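Local coordinates for protein transcription termination factor NusA (Planctomyces limnophilus, PDB 4MTN) that probably takes part in both transcription termination and antitermination, binding the core RNA polymerase and nascent RNA, at residues Arg173-Leu183 / Ile197-Thr208. Residues are numbered along the deposited sequence; the frame is centred on the assembly and turned at random.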
ATOM      1  N   ARG A 173      -1.928  10.211   2.676  1.00 44.42           N
ATOM      2  CA  ARG A 173      -0.844  11.082   2.231  1.00 37.37           C
ATOM      3  C   ARG A 173       0.508  10.401   2.434  1.00 36.80           C
ATOM      4  O   ARG A 173       1.542  10.915   2.012  1.00 39.14           O
ATOM      5  CB  ARG A 173      -0.877  12.420   2.968  1.00 38.78           C
ATOM      6  CG  ARG A 173      -2.271  12.993   3.157  1.00 44.73           C
ATOM      7  CD  ARG A 173      -2.317  14.464   2.782  1.00 49.39           C
ATOM      8  NE  ARG A 173      -1.121  15.188   3.204  1.00 48.94           N
ATOM      9  CZ  ARG A 173      -0.687  16.303   2.625  1.00 51.62           C
ATOM     10  NH1 ARG A 173      -1.347  16.818   1.596  1.00 52.26           N
ATOM     11  NH2 ARG A 173       0.411  16.901   3.067  1.00 52.63           N
ATOM     12  N   ALA A 174       0.486   9.238   3.081  1.00 37.96           N
ATOM     13  CA  ALA A 174       1.710   8.519   3.420  1.00 40.88           C
ATOM     14  C   ALA A 174       2.087   7.455   2.393  1.00 44.44           C
ATOM     15  O   ALA A 174       3.178   6.886   2.452  1.00 42.34           O
ATOM     16  CB  ALA A 174       1.575   7.887   4.795  1.00 36.65           C
ATOM     17  N   HIS A 175       1.184   7.184   1.457  1.00 42.29           N
ATOM     18  CA  HIS A 175       1.406   6.130   0.472  1.00 40.87           C
ATOM     19  C   HIS A 175       2.399   6.588  -0.591  1.00 40.63           C
ATOM     20  O   HIS A 175       2.401   7.758  -0.976  1.00 39.36           O
ATOM     21  CB  HIS A 175       0.084   5.718  -0.181  1.00 38.31           C
ATOM     22  CG  HIS A 175       0.125   4.369  -0.831  1.00 37.01           C
ATOM     23  ND1 HIS A 175       0.614   4.172  -2.105  1.00 34.35           N
ATOM     24  CD2 HIS A 175      -0.260   3.152  -0.383  1.00 36.94           C
ATOM     25  CE1 HIS A 175       0.528   2.889  -2.413  1.00 33.58           C
ATOM     26  NE2 HIS A 175       0.001   2.248  -1.387  1.00 36.87           N
ATOM     27  N   PRO A 176       3.259   5.667  -1.057  1.00 37.19           N
ATOM     28  CA  PRO A 176       4.204   5.956  -2.141  1.00 33.79           C
ATOM     29  C   PRO A 176       3.522   6.546  -3.373  1.00 35.89           C
ATOM     30  O   PRO A 176       4.091   7.419  -4.023  1.00 44.25           O
ATOM     31  CB  PRO A 176       4.800   4.583  -2.456  1.00 36.59           C
ATOM     32  CG  PRO A 176       4.730   3.855  -1.165  1.00 37.76           C
ATOM     33  CD  PRO A 176       3.468   4.323  -0.490  1.00 35.46           C
ATOM     34  N   ASP A 177       2.311   6.084  -3.676  1.00 33.51           N
ATOM     35  CA  ASP A 177       1.577   6.565  -4.840  1.00 29.80           C
ATOM     36  C   ASP A 177       1.331   8.071  -4.793  1.00 30.82           C
ATOM     37  O   ASP A 177       1.189   8.706  -5.836  1.00 31.23           O
ATOM     38  CB  ASP A 177       0.240   5.833  -4.975  1.00 35.83           C
ATOM     39  CG  ASP A 177       0.402   4.409  -5.467  1.00 43.22           C
ATOM     40  OD1 ASP A 177       1.499   4.068  -5.957  1.00 47.24           O
ATOM     41  OD2 ASP A 177      -0.571   3.633  -5.370  1.00 50.04           O
ATOM     42  N   PHE A 178       1.281   8.639  -3.592  1.00 36.19           N
ATOM     43  CA  PHE A 178       1.079  10.078  -3.449  1.00 38.12           C
ATOM     44  C   PHE A 178       2.247  10.850  -4.054  1.00 39.41           C
ATOM     45  O   PHE A 178       2.052  11.847  -4.750  1.00 39.17           O
ATOM     46  CB  PHE A 178       0.903  10.464  -1.979  1.00 34.43           C
ATOM     47  CG  PHE A 178       0.417  11.875  -1.777  1.00 31.65           C
ATOM     48  CD1 PHE A 178      -0.380  12.489  -2.728  1.00 32.21           C
ATOM     49  CD2 PHE A 178       0.770  12.589  -0.645  1.00 34.74           C
ATOM     50  CE1 PHE A 178      -0.826  13.786  -2.549  1.00 34.38           C
ATOM     51  CE2 PHE A 178       0.327  13.887  -0.459  1.00 34.50           C
ATOM     52  CZ  PHE A 178      -0.470  14.486  -1.413  1.00 33.44           C
ATOM     53  N   VAL A 179       3.462  10.383  -3.782  1.00 38.97           N
ATOM     54  CA  VAL A 179       4.663  10.995  -4.337  1.00 41.83           C
ATOM     55  C   VAL A 179       4.698  10.830  -5.851  1.00 45.36           C
ATOM     56  O   VAL A 179       5.029  11.765  -6.583  1.00 45.78           O
ATOM     57  CB  VAL A 179       5.939  10.384  -3.726  1.00 40.52           C
ATOM     58  CG1 VAL A 179       7.179  10.953  -4.397  1.00 37.34           C
ATOM     59  CG2 VAL A 179       5.976  10.632  -2.231  1.00 45.14           C
ATOM     60  N   ARG A 180       4.347   9.632  -6.308  1.00 42.94           N
ATOM     61  CA  ARG A 180       4.342   9.310  -7.731  1.00 41.97           C
ATOM     62  C   ARG A 180       3.414  10.238  -8.507  1.00 42.01           C
ATOM     63  O   ARG A 180       3.760  10.712  -9.587  1.00 46.37           O
ATOM     64  CB  ARG A 180       3.931   7.850  -7.942  1.00 41.02           C
ATOM     65  CG  ARG A 180       3.956   7.396  -9.389  1.00 44.99           C
ATOM     66  CD  ARG A 180       3.472   5.961  -9.528  1.00 46.65           C
ATOM     67  NE  ARG A 180       4.436   4.992  -9.014  1.00 50.16           N
ATOM     68  CZ  ARG A 180       5.331   4.360  -9.766  1.00 51.38           C
ATOM     69  NH1 ARG A 180       5.388   4.598 -11.070  1.00 47.56           N
ATOM     70  NH2 ARG A 180       6.171   3.493  -9.217  1.00 53.04           N
ATOM     71  N   ARG A 181       2.238  10.502  -7.946  1.00 42.11           N
ATOM     72  CA  ARG A 181       1.272  11.393  -8.579  1.00 41.50           C
ATOM     73  C   ARG A 181       1.784  12.829  -8.622  1.00 41.99           C
ATOM     74  O   ARG A 181       1.713  13.491  -9.656  1.00 44.32           O
ATOM     75  CB  ARG A 181      -0.069  11.349  -7.841  1.00 39.07           C
ATOM     76  CG  ARG A 181      -0.781  10.005  -7.859  1.00 41.10           C
ATOM     77  CD  ARG A 181      -1.338   9.664  -9.231  1.00 29.55           C
ATOM     78  NE  ARG A 181      -0.384   8.922 -10.047  1.00 41.21           N
ATOM     79  CZ  ARG A 181      -0.225   7.603  -9.996  1.00 42.54           C
ATOM     80  NH1 ARG A 181      -0.954   6.876  -9.163  1.00 30.02           N
ATOM     81  NH2 ARG A 181       0.666   7.010 -10.781  1.00 38.73           N
ATOM     82  N   LEU A 182       2.294  13.303  -7.489  1.00 40.04           N
ATOM     83  CA  LEU A 182       2.782  14.672  -7.373  1.00 38.45           C
ATOM     84  C   LEU A 182       3.939  14.947  -8.328  1.00 37.42           C
ATOM     85  O   LEU A 182       4.056  16.046  -8.874  1.00 37.80           O
ATOM     86  CB  LEU A 182       3.210  14.965  -5.935  1.00 40.69           C
ATOM     87  CG  LEU A 182       2.078  15.087  -4.915  1.00 43.34           C
ATOM     88  CD1 LEU A 182       2.638  15.194  -3.507  1.00 36.07           C
ATOM     89  CD2 LEU A 182       1.196  16.282  -5.239  1.00 38.08           C
ATOM     90  N   LEU A 183       4.790  13.947  -8.525  1.00 36.10           N
ATOM     91  CA  LEU A 183       5.900  14.069  -9.463  1.00 37.23           C
ATOM     92  C   LEU A 183       5.386  14.172 -10.894  1.00 40.82           C
ATOM     93  O   LEU A 183       5.935  14.916 -11.708  1.00 47.55           O
ATOM     94  CB  LEU A 183       6.857  12.884  -9.322  1.00 35.98           C
ATOM     95  CG  LEU A 183       7.771  12.934  -8.094  1.00 35.06           C
ATOM     96  CD1 LEU A 183       8.519  11.623  -7.910  1.00 30.93           C
ATOM     97  CD2 LEU A 183       8.745  14.094  -8.209  1.00 36.05           C
ATOM     98  N   ILE A 197       8.638   6.554 -14.201  1.00 48.20           N
ATOM     99  CA  ILE A 197       9.025   6.205 -12.840  1.00 41.99           C
ATOM    100  C   ILE A 197       8.944   4.695 -12.663  1.00 39.90           C
ATOM    101  O   ILE A 197       7.855   4.122 -12.644  1.00 42.36           O
ATOM    102  CB  ILE A 197       8.128   6.896 -11.797  1.00 40.19           C
ATOM    103  CG1 ILE A 197       8.163   8.414 -11.985  1.00 31.07           C
ATOM    104  CG2 ILE A 197       8.557   6.520 -10.391  1.00 34.71           C
ATOM    105  CD1 ILE A 197       7.169   9.156 -11.123  1.00 36.26           C
ATOM    106  N   ARG A 198      10.103   4.056 -12.547  1.00 40.08           N
ATOM    107  CA  ARG A 198      10.175   2.602 -12.470  1.00 43.74           C
ATOM    108  C   ARG A 198       9.931   2.049 -11.068  1.00 49.98           C
ATOM    109  O   ARG A 198       9.210   1.066 -10.896  1.00 54.97           O
ATOM    110  CB  ARG A 198      11.533   2.126 -12.985  1.00 44.33           C
ATOM    111  CG  ARG A 198      11.842   2.601 -14.394  1.00 44.40           C
ATOM    112  CD  ARG A 198      10.818   2.078 -15.386  1.00 44.58           C
ATOM    113  NE  ARG A 198      10.869   0.624 -15.496  1.00 45.00           N
ATOM    114  CZ  ARG A 198      11.715  -0.034 -16.281  1.00 47.79           C
ATOM    115  NH1 ARG A 198      12.585   0.633 -17.029  1.00 45.07           N
ATOM    116  NH2 ARG A 198      11.694  -1.360 -16.318  1.00 48.77           N
ATOM    117  N   SER A 199      10.529   2.686 -10.066  1.00 47.06           N
ATOM    118  CA  SER A 199      10.468   2.177  -8.700  1.00 45.20           C
ATOM    119  C   SER A 199      10.453   3.302  -7.674  1.00 47.43           C
ATOM    120  O   SER A 199      11.034   4.365  -7.892  1.00 45.62           O
ATOM    121  CB  SER A 199      11.648   1.241  -8.431  1.00 45.37           C
ATOM    122  OG  SER A 199      11.582   0.696  -7.124  1.00 44.97           O
ATOM    123  N   LEU A 200       9.790   3.057  -6.547  1.00 51.61           N
ATOM    124  CA  LEU A 200       9.649   4.073  -5.513  1.00 49.31           C
ATOM    125  C   LEU A 200       9.743   3.469  -4.114  1.00 49.19           C
ATOM    126  O   LEU A 200       9.162   2.419  -3.839  1.00 58.09           O
ATOM    127  CB  LEU A 200       8.321   4.809  -5.673  1.00 53.51           C
ATOM    128  CG  LEU A 200       8.342   6.303  -5.362  1.00 58.39           C
ATOM    129  CD1 LEU A 200       8.969   7.046  -6.516  1.00 64.76           C
ATOM    130  CD2 LEU A 200       6.946   6.816  -5.103  1.00 63.65           C
ATOM    131  N   ALA A 201      10.480   4.144  -3.237  1.00 40.96           N
ATOM    132  CA  ALA A 201      10.621   3.719  -1.849  1.00 38.43           C
ATOM    133  C   ALA A 201      10.458   4.919  -0.925  1.00 39.48           C
ATOM    134  O   ALA A 201      11.210   5.887  -1.022  1.00 49.36           O
ATOM    135  CB  ALA A 201      11.964   3.057  -1.631  1.00 40.18           C
ATOM    136  N   ARG A 202       9.482   4.860  -0.023  1.00 37.10           N
ATOM    137  CA  ARG A 202       9.141   6.030   0.776  1.00 38.24           C
ATOM    138  C   ARG A 202       9.066   5.789   2.282  1.00 42.53           C
ATOM    139  O   ARG A 202       8.517   4.788   2.742  1.00 45.73           O
ATOM    140  CB  ARG A 202       7.802   6.606   0.304  1.00 34.78           C
ATOM    141  CG  ARG A 202       7.388   7.860   1.054  1.00 34.54           C
ATOM    142  CD  ARG A 202       6.042   8.389   0.599  1.00 36.49           C
ATOM    143  NE  ARG A 202       5.817   9.742   1.099  1.00 36.21           N
ATOM    144  CZ  ARG A 202       4.644  10.366   1.078  1.00 40.19           C
ATOM    145  NH1 ARG A 202       3.574   9.757   0.583  1.00 42.31           N
ATOM    146  NH2 ARG A 202       4.541  11.597   1.559  1.00 38.66           N
ATOM    147  N   GLU A 203       9.641   6.721   3.039  1.00 44.41           N
ATOM    148  CA  GLU A 203       9.309   6.886   4.448  1.00 45.04           C
ATOM    149  C   GLU A 203       8.634   8.244   4.601  1.00 42.22           C
ATOM    150  O   GLU A 203       9.286   9.283   4.499  1.00 40.70           O
ATOM    151  CB  GLU A 203      10.551   6.785   5.331  1.00 54.29           C
ATOM    152  CG  GLU A 203      11.113   5.378   5.438  1.00 67.65           C
ATOM    153  CD  GLU A 203      12.169   5.253   6.516  1.00 79.46           C
ATOM    154  OE1 GLU A 203      12.329   6.206   7.310  1.00 82.00           O
ATOM    155  OE2 GLU A 203      12.839   4.202   6.570  1.00 83.51           O
ATOM    156  N   ALA A 204       7.328   8.221   4.854  1.00 39.51           N
ATOM    157  CA  ALA A 204       6.491   9.415   4.759  1.00 40.27           C
ATOM    158  C   ALA A 204       6.933  10.542   5.686  1.00 47.08           C
ATOM    159  O   ALA A 204       7.088  10.351   6.892  1.00 48.15           O
ATOM    160  CB  ALA A 204       5.042   9.054   5.039  1.00 40.98           C
ATOM    161  N   GLY A 205       7.126  11.722   5.105  1.00 50.89           N
ATOM    162  CA  GLY A 205       7.512  12.899   5.860  1.00 46.91           C
ATOM    163  C   GLY A 205       9.007  13.010   6.076  1.00 42.92           C
ATOM    164  O   GLY A 205       9.480  13.962   6.697  1.00 43.28           O
ATOM    165  N   TYR A 206       9.757  12.041   5.562  1.00 42.17           N
ATOM    166  CA  TYR A 206      11.199  12.015   5.779  1.00 43.44           C
ATOM    167  C   TYR A 206      12.003  11.898   4.484  1.00 41.03           C
ATOM    168  O   TYR A 206      12.665  12.853   4.079  1.00 42.23           O
ATOM    169  CB  TYR A 206      11.558  10.871   6.727  1.00 45.99           C
ATOM    170  CG  TYR A 206      11.037  11.075   8.132  1.00 52.31           C
ATOM    171  CD1 TYR A 206       9.818  10.541   8.528  1.00 51.29           C
ATOM    172  CD2 TYR A 206      11.763  11.811   9.059  1.00 44.12           C
ATOM    173  CE1 TYR A 206       9.338  10.730   9.813  1.00 49.92           C
ATOM    174  CE2 TYR A 206      11.291  12.005  10.344  1.00 49.15           C
ATOM    175  CZ  TYR A 206      10.080  11.465  10.715  1.00 52.44           C
ATOM    176  OH  TYR A 206       9.613  11.659  11.994  1.00 61.44           O
ATOM    177  N   ARG A 207      11.952  10.739   3.836  1.00 41.28           N
ATOM    178  CA  ARG A 207      12.770  10.521   2.646  1.00 45.11           C
ATOM    179  C   ARG A 207      12.126   9.581   1.629  1.00 45.62           C
ATOM    180  O   ARG A 207      11.484   8.598   1.995  1.00 46.07           O
ATOM    181  CB  ARG A 207      14.142   9.980   3.052  1.00 50.06           C
ATOM    182  CG  ARG A 207      15.171   9.981   1.933  1.00 51.29           C
ATOM    183  CD  ARG A 207      16.561   9.679   2.467  1.00 55.20           C
ATOM    184  NE  ARG A 207      16.981  10.651   3.471  1.00 56.89           N
ATOM    185  CZ  ARG A 207      17.576  11.807   3.190  1.00 61.38           C
ATOM    186  NH1 ARG A 207      17.822  12.141   1.931  1.00 60.10           N
ATOM    187  NH2 ARG A 207      17.925  12.632   4.169  1.00 65.48           N
ATOM    188  N   THR A 208      12.318   9.891   0.348  1.00 46.17           N
ATOM    189  CA  THR A 208      11.813   9.060  -0.740  1.00 41.95           C
ATOM    190  C   THR A 208      12.855   8.883  -1.844  1.00 41.82           C
ATOM    191  O   THR A 208      13.368   9.864  -2.383  1.00 44.05           O
ATOM    192  CB  THR A 208      10.535   9.656  -1.361  1.00 43.47           C
ATOM    193  OG1 THR A 208       9.531   9.805  -0.351  1.00 49.18           O
ATOM    194  CG2 THR A 208      10.005   8.752  -2.463  1.00 45.50           C
TER
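Between Val-179 CG2, 3.4 Å above one face, and Ala-204 CB over the opposite face, the guanidinium of Arg-202 lies sandwiched, with the turn before helix 176-186 along its edge. The contact exemplifies a type II KH fold: helix 176-186, consistent with its N-terminal helix, follows the last S1 strand and packs on strand 195-203, an edge strand of the three-stranded sheet of the first KH domain. Segments 176-183 and 197-203 run at 121° to each other. Arg-202 is extended from CG to NE, CG anti to the backbone N (chi1 -178°), which carries NH1 up to two carbonyls. Arg-202 NH1 donates to Arg-173 O (2.7 Å), tilted from the guanidinium plane, which takes a weak second bond from NH2. Arg-202 NH1 also donates to His-175 O (2.8 Å), near that plane, which receives Phe-178 N from the other face of its carbonyl. NH2 also forms a salt bridge with Glu-243, so one buried side chain joins the turn after the S1 strand to the loop before strand 244-249. A leucine in its place would probably leave Arg-173 O and His-175 O without the guanidinium donors and Glu-243 without its cationic mate. Centrally, Leu-200 CD2 lies 4.0 Å from Val-179 CB. Arg-180 runs oppositely alongside Ile-197, whose CG2 covers one guanidinium face, while Arg-180 NH1 donates to Ile-197 O (3.0 Å) from above the carbonyl plane.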